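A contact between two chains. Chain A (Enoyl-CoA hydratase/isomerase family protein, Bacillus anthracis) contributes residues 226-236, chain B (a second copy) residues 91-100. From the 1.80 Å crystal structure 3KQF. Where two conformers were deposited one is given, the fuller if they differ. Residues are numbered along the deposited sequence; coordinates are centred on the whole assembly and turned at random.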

ATOM      1  N   ASP A 226      -9.599   8.467  -7.312  1.00 14.87           N
ATOM      2  CA  ASP A 226      -9.290   9.395  -6.220  1.00 14.73           C
ATOM      3  C   ASP A 226     -10.260   9.200  -5.045  1.00 14.92           C
ATOM      4  O   ASP A 226     -11.427   8.786  -5.244  1.00 13.92           O
ATOM      5  CB  ASP A 226      -9.389  10.821  -6.711  1.00 14.72           C
ATOM      6  CG  ASP A 226     -10.780  11.176  -7.122  1.00 15.43           C
ATOM      7  OD1 ASP A 226     -11.209  10.737  -8.200  1.00 17.39           O
ATOM      8  OD2 ASP A 226     -11.437  11.891  -6.358  1.00 16.48           O
ATOM      9  N   LEU A 227      -9.792   9.489  -3.839  1.00 14.60           N
ATOM     10  CA  LEU A 227     -10.615   9.338  -2.632  1.00 14.38           C
ATOM     11  C   LEU A 227     -11.973  10.038  -2.745  1.00 15.77           C
ATOM     12  O   LEU A 227     -12.995   9.430  -2.465  1.00 14.71           O
ATOM     13  CB  LEU A 227      -9.894   9.846  -1.398  1.00 14.65           C
ATOM     14  CG  LEU A 227     -10.655   9.820  -0.068  1.00 15.18           C
ATOM     15  CD1 LEU A 227     -11.058   8.420   0.357  1.00 12.99           C
ATOM     16  CD2 LEU A 227      -9.805  10.486   1.017  1.00 13.59           C
ATOM     17  N   HIS A 228     -11.994  11.293  -3.190  1.00 16.20           N
ATOM     18  CA  HIS A 228     -13.263  12.027  -3.286  1.00 16.59           C
ATOM     19  C   HIS A 228     -14.307  11.271  -4.128  1.00 16.17           C
ATOM     20  O   HIS A 228     -15.451  11.093  -3.705  1.00 16.14           O
ATOM     21  CB  HIS A 228     -13.045  13.435  -3.886  1.00 17.06           C
ATOM     22  CG  HIS A 228     -14.293  14.259  -3.916  1.00 21.30           C
ATOM     23  ND1 HIS A 228     -15.113  14.336  -5.024  1.00 25.29           N
ATOM     24  CD2 HIS A 228     -14.900  14.990  -2.948  1.00 25.00           C
ATOM     25  CE1 HIS A 228     -16.155  15.103  -4.745  1.00 26.64           C
ATOM     26  NE2 HIS A 228     -16.048  15.514  -3.493  1.00 26.21           N
ATOM     27  N   THR A 229     -13.917  10.830  -5.324  1.00 16.01           N
ATOM     28  CA  THR A 229     -14.848  10.074  -6.185  1.00 15.85           C
ATOM     29  C   THR A 229     -15.234   8.740  -5.534  1.00 14.67           C
ATOM     30  O   THR A 229     -16.369   8.297  -5.634  1.00 14.91           O
ATOM     31  CB  THR A 229     -14.259   9.786  -7.580  1.00 15.53           C
ATOM     32  OG1 THR A 229     -13.784  10.999  -8.179  1.00 14.72           O
ATOM     33  CG2 THR A 229     -15.336   9.151  -8.470  1.00 17.28           C
ATOM     34  N   GLY A 230     -14.257   8.084  -4.918  1.00 15.34           N
ATOM     35  CA  GLY A 230     -14.475   6.826  -4.206  1.00 15.37           C
ATOM     36  C   GLY A 230     -15.542   6.951  -3.126  1.00 16.45           C
ATOM     37  O   GLY A 230     -16.415   6.079  -2.987  1.00 15.20           O
ATOM     38  N   LEU A 231     -15.515   8.062  -2.397  1.00 14.74           N
ATOM     39  CA  LEU A 231     -16.513   8.309  -1.358  1.00 14.80           C
ATOM     40  C   LEU A 231     -17.920   8.454  -1.956  1.00 15.20           C
ATOM     41  O   LEU A 231     -18.911   7.987  -1.371  1.00 13.54           O
ATOM     42  CB  LEU A 231     -16.153   9.530  -0.524  1.00 14.24           C
ATOM     43  CG  LEU A 231     -14.853   9.407   0.304  1.00 13.63           C
ATOM     44  CD1 LEU A 231     -14.443  10.788   0.819  1.00 15.57           C
ATOM     45  CD2 LEU A 231     -14.999   8.437   1.418  1.00 14.76           C
ATOM     46  N   GLN A 232     -18.007   9.060  -3.132  1.00 14.76           N
ATOM     47  CA  GLN A 232     -19.297   9.224  -3.784  1.00 16.95           C
ATOM     48  C   GLN A 232     -19.814   7.860  -4.248  1.00 16.90           C
ATOM     49  O   GLN A 232     -21.014   7.636  -4.251  1.00 16.83           O
ATOM     50  CB  GLN A 232     -19.217  10.183  -4.986  1.00 17.96           C
ATOM     51  CG  GLN A 232     -18.473  11.460  -4.735  1.00 19.46           C
ATOM     52  CD  GLN A 232     -18.838  12.142  -3.417  1.00 25.84           C
ATOM     53  OE1 GLN A 232     -20.008  12.383  -3.132  1.00 23.64           O
ATOM     54  NE2 GLN A 232     -17.807  12.481  -2.617  1.00 23.49           N
HETATM   55  N   MSE A 233     -18.921   6.963  -4.642  0.60 17.91           N
HETATM   56  CA  MSE A 233     -19.358   5.641  -5.059  0.60 19.93           C
HETATM   57  C   MSE A 233     -19.884   4.845  -3.865  0.60 19.26           C
HETATM   58  O   MSE A 233     -20.892   4.138  -3.970  0.60 19.51           O
HETATM   59  CB  MSE A 233     -18.243   4.926  -5.787  0.60 21.05           C
HETATM   60  CG  MSE A 233     -18.380   3.449  -5.828  0.60 26.33           C
HETATM   61 SE   MSE A 233     -17.214   2.768  -7.174  0.60 38.28          SE
HETATM   62  CE  MSE A 233     -15.783   4.076  -7.099  0.60 33.84           C
ATOM     63  N   GLU A 234     -19.212   4.980  -2.732  1.00 17.68           N
ATOM     64  CA  GLU A 234     -19.656   4.331  -1.500  1.00 17.07           C
ATOM     65  C   GLU A 234     -21.059   4.834  -1.114  1.00 17.06           C
ATOM     66  O   GLU A 234     -21.912   4.061  -0.661  1.00 17.68           O
ATOM     67  CB  GLU A 234     -18.717   4.663  -0.367  1.00 17.62           C
ATOM     68  CG  GLU A 234     -19.011   3.890   0.930  1.00 16.12           C
ATOM     69  CD  GLU A 234     -18.196   4.391   2.090  1.00 18.19           C
ATOM     70  OE1 GLU A 234     -17.101   3.829   2.364  1.00 16.63           O
ATOM     71  OE2 GLU A 234     -18.601   5.418   2.681  1.00 17.88           O
ATOM     72  N   LYS A 235     -21.253   6.140  -1.245  1.00 16.80           N
ATOM     73  CA  LYS A 235     -22.523   6.802  -0.936  1.00 19.59           C
ATOM     74  C   LYS A 235     -23.646   6.162  -1.728  1.00 19.97           C
ATOM     75  O   LYS A 235     -24.665   5.783  -1.156  1.00 21.21           O
ATOM     76  CB  LYS A 235     -22.404   8.310  -1.229  1.00 20.19           C
ATOM     77  CG  LYS A 235     -23.616   9.174  -0.870  1.00 25.14           C
ATOM     78  CD  LYS A 235     -23.308  10.668  -1.123  1.00 28.93           C
ATOM     79  CE  LYS A 235     -22.012  11.132  -0.421  1.00 30.47           C
ATOM     80  NZ  LYS A 235     -21.623  12.544  -0.790  1.00 35.57           N
ATOM     81  N   GLN A 236     -23.462   6.005  -3.040  1.00 21.38           N
ATOM     82  CA  GLN A 236     -24.497   5.370  -3.849  1.00 21.58           C
ATOM     83  C   GLN A 236     -24.688   3.893  -3.448  1.00 22.47           C
ATOM     84  O   GLN A 236     -25.828   3.399  -3.371  1.00 20.81           O
ATOM     85  CB  GLN A 236     -24.216   5.503  -5.354  1.00 22.43           C
ATOM     86  CG  GLN A 236     -25.375   4.983  -6.223  1.00 26.68           C
ATOM     87  CD  GLN A 236     -26.706   5.719  -6.005  1.00 28.96           C
ATOM     88  OE1 GLN A 236     -26.734   6.924  -5.746  1.00 30.56           O
ATOM     89  NE2 GLN A 236     -27.821   4.981  -6.137  1.00 27.21           N
TER
ATOM     90  N   ILE B  91     -22.164  12.611   9.492  1.00 17.07           N
ATOM     91  CA  ILE B  91     -20.983  11.821   9.828  1.00 15.99           C
ATOM     92  C   ILE B  91     -19.993  11.933   8.671  1.00 15.77           C
ATOM     93  O   ILE B  91     -18.835  12.264   8.879  1.00 14.64           O
ATOM     94  CB  ILE B  91     -21.304  10.346  10.124  1.00 15.60           C
ATOM     95  CG1 ILE B  91     -22.156  10.241  11.387  1.00 15.46           C
ATOM     96  CG2 ILE B  91     -20.002   9.551  10.333  1.00 14.50           C
ATOM     97  CD1 ILE B  91     -22.601   8.829  11.712  1.00 16.51           C
ATOM     98  N   ARG B  92     -20.463  11.703   7.450  1.00 15.94           N
ATOM     99  CA  ARG B  92     -19.578  11.809   6.278  1.00 16.26           C
ATOM    100  C   ARG B  92     -18.879  13.158   6.237  1.00 15.99           C
ATOM    101  O   ARG B  92     -17.659  13.240   6.077  1.00 14.73           O
ATOM    102  CB  ARG B  92     -20.354  11.632   4.974  1.00 17.18           C
ATOM    103  CG  ARG B  92     -21.029  10.296   4.822  1.00 16.74           C
ATOM    104  CD  ARG B  92     -21.498  10.069   3.391  1.00 16.19           C
ATOM    105  NE  ARG B  92     -22.031   8.719   3.245  1.00 15.01           N
ATOM    106  CZ  ARG B  92     -23.275   8.392   2.939  1.00  9.92           C
ATOM    107  NH1 ARG B  92     -24.176   9.321   2.627  1.00 14.41           N
ATOM    108  NH2 ARG B  92     -23.598   7.110   2.847  1.00 11.28           N
ATOM    109  N   THR B  93     -19.670  14.211   6.389  1.00 15.95           N
ATOM    110  CA  THR B  93     -19.172  15.582   6.352  1.00 16.88           C
ATOM    111  C   THR B  93     -18.094  15.821   7.401  1.00 16.73           C
ATOM    112  O   THR B  93     -17.052  16.413   7.111  1.00 17.34           O
ATOM    113  CB  THR B  93     -20.358  16.575   6.494  1.00 17.02           C
ATOM    114  OG1 THR B  93     -21.142  16.497   5.303  1.00 18.00           O
ATOM    115  CG2 THR B  93     -19.882  17.992   6.663  1.00 18.55           C
ATOM    116  N   THR B  94     -18.324  15.310   8.608  1.00 16.21           N
ATOM    117  CA  THR B  94     -17.364  15.441   9.693  1.00 16.15           C
ATOM    118  C   THR B  94     -16.037  14.794   9.349  1.00 15.81           C
ATOM    119  O   THR B  94     -14.983  15.345   9.663  1.00 15.55           O
ATOM    120  CB  THR B  94     -17.916  14.813  10.983  1.00 16.08           C
ATOM    121  OG1 THR B  94     -19.210  15.371  11.258  1.00 15.67           O
ATOM    122  CG2 THR B  94     -16.981  15.065  12.139  1.00 17.47           C
HETATM  123  N   MSE B  95     -16.082  13.626   8.699  1.00 15.69           N
HETATM  124  CA  MSE B  95     -14.861  12.929   8.300  1.00 16.01           C
HETATM  125  C   MSE B  95     -14.034  13.803   7.351  1.00 15.45           C
HETATM  126  O   MSE B  95     -12.802  13.877   7.451  1.00 15.82           O
HETATM  127  CB  MSE B  95     -15.161  11.633   7.550  1.00 16.36           C
HETATM  128  CG  MSE B  95     -16.049  10.598   8.216  1.00 17.31           C
HETATM  129 SE   MSE B  95     -15.439  10.039   9.932  1.00 21.74          SE
HETATM  130  CE  MSE B  95     -16.117  11.468  11.076  1.00 20.83           C
ATOM    131  N   GLU B  96     -14.718  14.417   6.397  1.00 16.06           N
ATOM    132  CA  GLU B  96     -14.079  15.274   5.413  1.00 17.29           C
ATOM    133  C   GLU B  96     -13.432  16.510   6.068  1.00 17.86           C
ATOM    134  O   GLU B  96     -12.372  16.964   5.630  1.00 18.02           O
ATOM    135  CB  GLU B  96     -15.089  15.683   4.323  1.00 17.58           C
ATOM    136  CG  GLU B  96     -15.462  14.523   3.411  1.00 22.40           C
ATOM    137  CD  GLU B  96     -16.479  14.875   2.335  1.00 27.65           C
ATOM    138  OE1 GLU B  96     -17.431  15.633   2.623  1.00 30.40           O
ATOM    139  OE2 GLU B  96     -16.342  14.351   1.202  1.00 31.37           O
HETATM  140  N   MSE B  97     -14.084  17.054   7.089  1.00 18.56           N
HETATM  141  CA  MSE B  97     -13.560  18.225   7.806  1.00 19.28           C
HETATM  142  C   MSE B  97     -12.262  17.887   8.541  1.00 19.89           C
HETATM  143  O   MSE B  97     -11.334  18.702   8.552  1.00 22.45           O
HETATM  144  CB  MSE B  97     -14.594  18.787   8.783  1.00 18.21           C
HETATM  145  CG  MSE B  97     -15.891  19.225   8.129  1.00 22.10           C
HETATM  146 SE   MSE B  97     -17.130  20.153   9.325  1.00 24.97          SE
HETATM  147  CE  MSE B  97     -16.041  21.700   9.716  1.00 26.08           C
ATOM    148  N   VAL B  98     -12.185  16.686   9.130  1.00 19.91           N
ATOM    149  CA  VAL B  98     -10.960  16.230   9.821  1.00 19.10           C
ATOM    150  C   VAL B  98      -9.806  16.077   8.826  1.00 20.92           C
ATOM    151  O   VAL B  98      -8.734  16.645   9.012  1.00 22.88           O
ATOM    152  CB  VAL B  98     -11.167  14.886  10.573  1.00 18.77           C
ATOM    153  CG1 VAL B  98      -9.833  14.336  11.125  1.00 15.99           C
ATOM    154  CG2 VAL B  98     -12.178  15.033  11.680  1.00 16.57           C
ATOM    155  N   GLU B  99     -10.021  15.341   7.741  1.00 21.13           N
ATOM    156  CA  GLU B  99      -8.945  15.147   6.759  1.00 21.49           C
ATOM    157  C   GLU B  99      -8.533  16.437   6.034  1.00 21.63           C
ATOM    158  O   GLU B  99      -7.379  16.565   5.645  1.00 23.08           O
ATOM    159  CB  GLU B  99      -9.276  14.005   5.777  1.00 22.00           C
ATOM    160  CG  GLU B  99     -10.447  14.241   4.900  1.00 24.51           C
ATOM    161  CD  GLU B  99     -10.853  12.999   4.099  1.00 23.07           C
ATOM    162  OE1 GLU B  99     -10.341  11.902   4.377  1.00 25.55           O
ATOM    163  OE2 GLU B  99     -11.708  13.124   3.200  1.00 24.90           O
ATOM    164  N   GLN B 100      -9.453  17.397   5.886  1.00 20.20           N
ATOM    165  CA  GLN B 100      -9.160  18.674   5.220  1.00 20.71           C
ATOM    166  C   GLN B 100      -8.688  19.797   6.174  1.00 19.44           C
ATOM    167  O   GLN B 100      -8.361  20.903   5.733  1.00 20.21           O
ATOM    168  CB  GLN B 100     -10.381  19.144   4.428  1.00 21.14           C
ATOM    169  CG  GLN B 100     -10.736  18.198   3.284  1.00 24.03           C
ATOM    170  CD  GLN B 100     -11.915  18.676   2.463  1.00 29.51           C
ATOM    171  OE1 GLN B 100     -12.368  19.812   2.605  1.00 34.20           O
ATOM    172  NE2 GLN B 100     -12.402  17.818   1.582  1.00 28.50           N
TER
HETATM  173  O   HOH W   1     -25.999   7.366   1.042  1.00 35.85           O

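Two helices meet here side by side and nearly antiparallel, their N-to-C directions 168° apart. At 12.8 Å between axes, side chains rather than backbones make the contact: two leucines and a lysine from chain A meet an arginine and two glutamates from chain B. The register follows from the direction: His228(A) lies opposite Glu96(B), with CA atoms 9.3 Å apart, and one turn later Leu231(A) lies opposite Arg92(B), at 8.9 Å between CA atoms. The two stretches bury 295 Å² in all, and no direct hydrogen bond crosses between them.

Chain A starts its helix with a well-formed N-cap. Asp226(A) accepts from the free backbone amide of the first turn, Thr229(A) N to Asp226(A) OD2 at 2.9 Å, while Thr229(A) OG1 donates to Asp226(A) OD1 at 2.6 Å. Both residues sit out of reach of chain B; their part is to fix the start of the helix that carries the contact residues.

Leu227(A) is the first to meet the partner. It points toward chain B, and Leu227(A) CD2 lies 3.7 Å from Glu99(B) OE1. The methyl packs on the carboxylate by van der Waals contact, and both Glu99(B) oxygens are hydrogen-bonded elsewhere in the structure.

His228(A) leaves its backbone sideways, but its ring end swings nearer, and His228(A) CD2 comes within 4.4 Å of Glu96(B) OE2. The contact is loose and oblique to the ring. Gly230(A), by contrast, is buried yet meets nothing of chain B.

Leu231(A), one turn beyond Leu227(A), repeats its theme. It too is directed toward chain B, and Leu231(A) CD1 lies near two carboxylates, 4.1 Å from Glu96(B) OE2 and 4.3 Å from Glu99(B) OE2. The i, i+4 spacing thus keeps two leucines on the facing side of the helix.

Gln232(A) begins by pointing away, then folds back through chi1 and chi2 both in m. That fold lets Gln232(A) NE2 donate to His228(A) O at 2.9 Å, alongside a weak backbone bond from Gln232(A) N to the same oxygen at 3.3 Å. Gln232(A) OE1 accepts from Lys235(A) NZ at 2.8 Å. The amide is therefore engaged at both ends within its own helix, and its approach to Glu96(B) remains distant.

Lys235(A) completes the contact with its aliphatic stem. Lys235(A) CG rests over one face of the Arg92(B) guanidinium, 3.5 Å from Arg92(B) NH1, so the methylene chain covers a flat cation whose polar hydrogens point outward in the plane; meanwhile the ammonium is drawn back to Gln232(A). A water then joins the chains: it donates to Lys235(A) O at 3.0 Å and accepts from Arg92(B) NH2, also at 3.0 Å. The rule to read is that aliphatic groups of chain A lie against the charged ends of chain B side chains, while Gln232(A) and Lys235(A) NZ bond within their own helix, Arg92(B) bonds through water and elsewhere, and Glu99(B) bonds elsewhere.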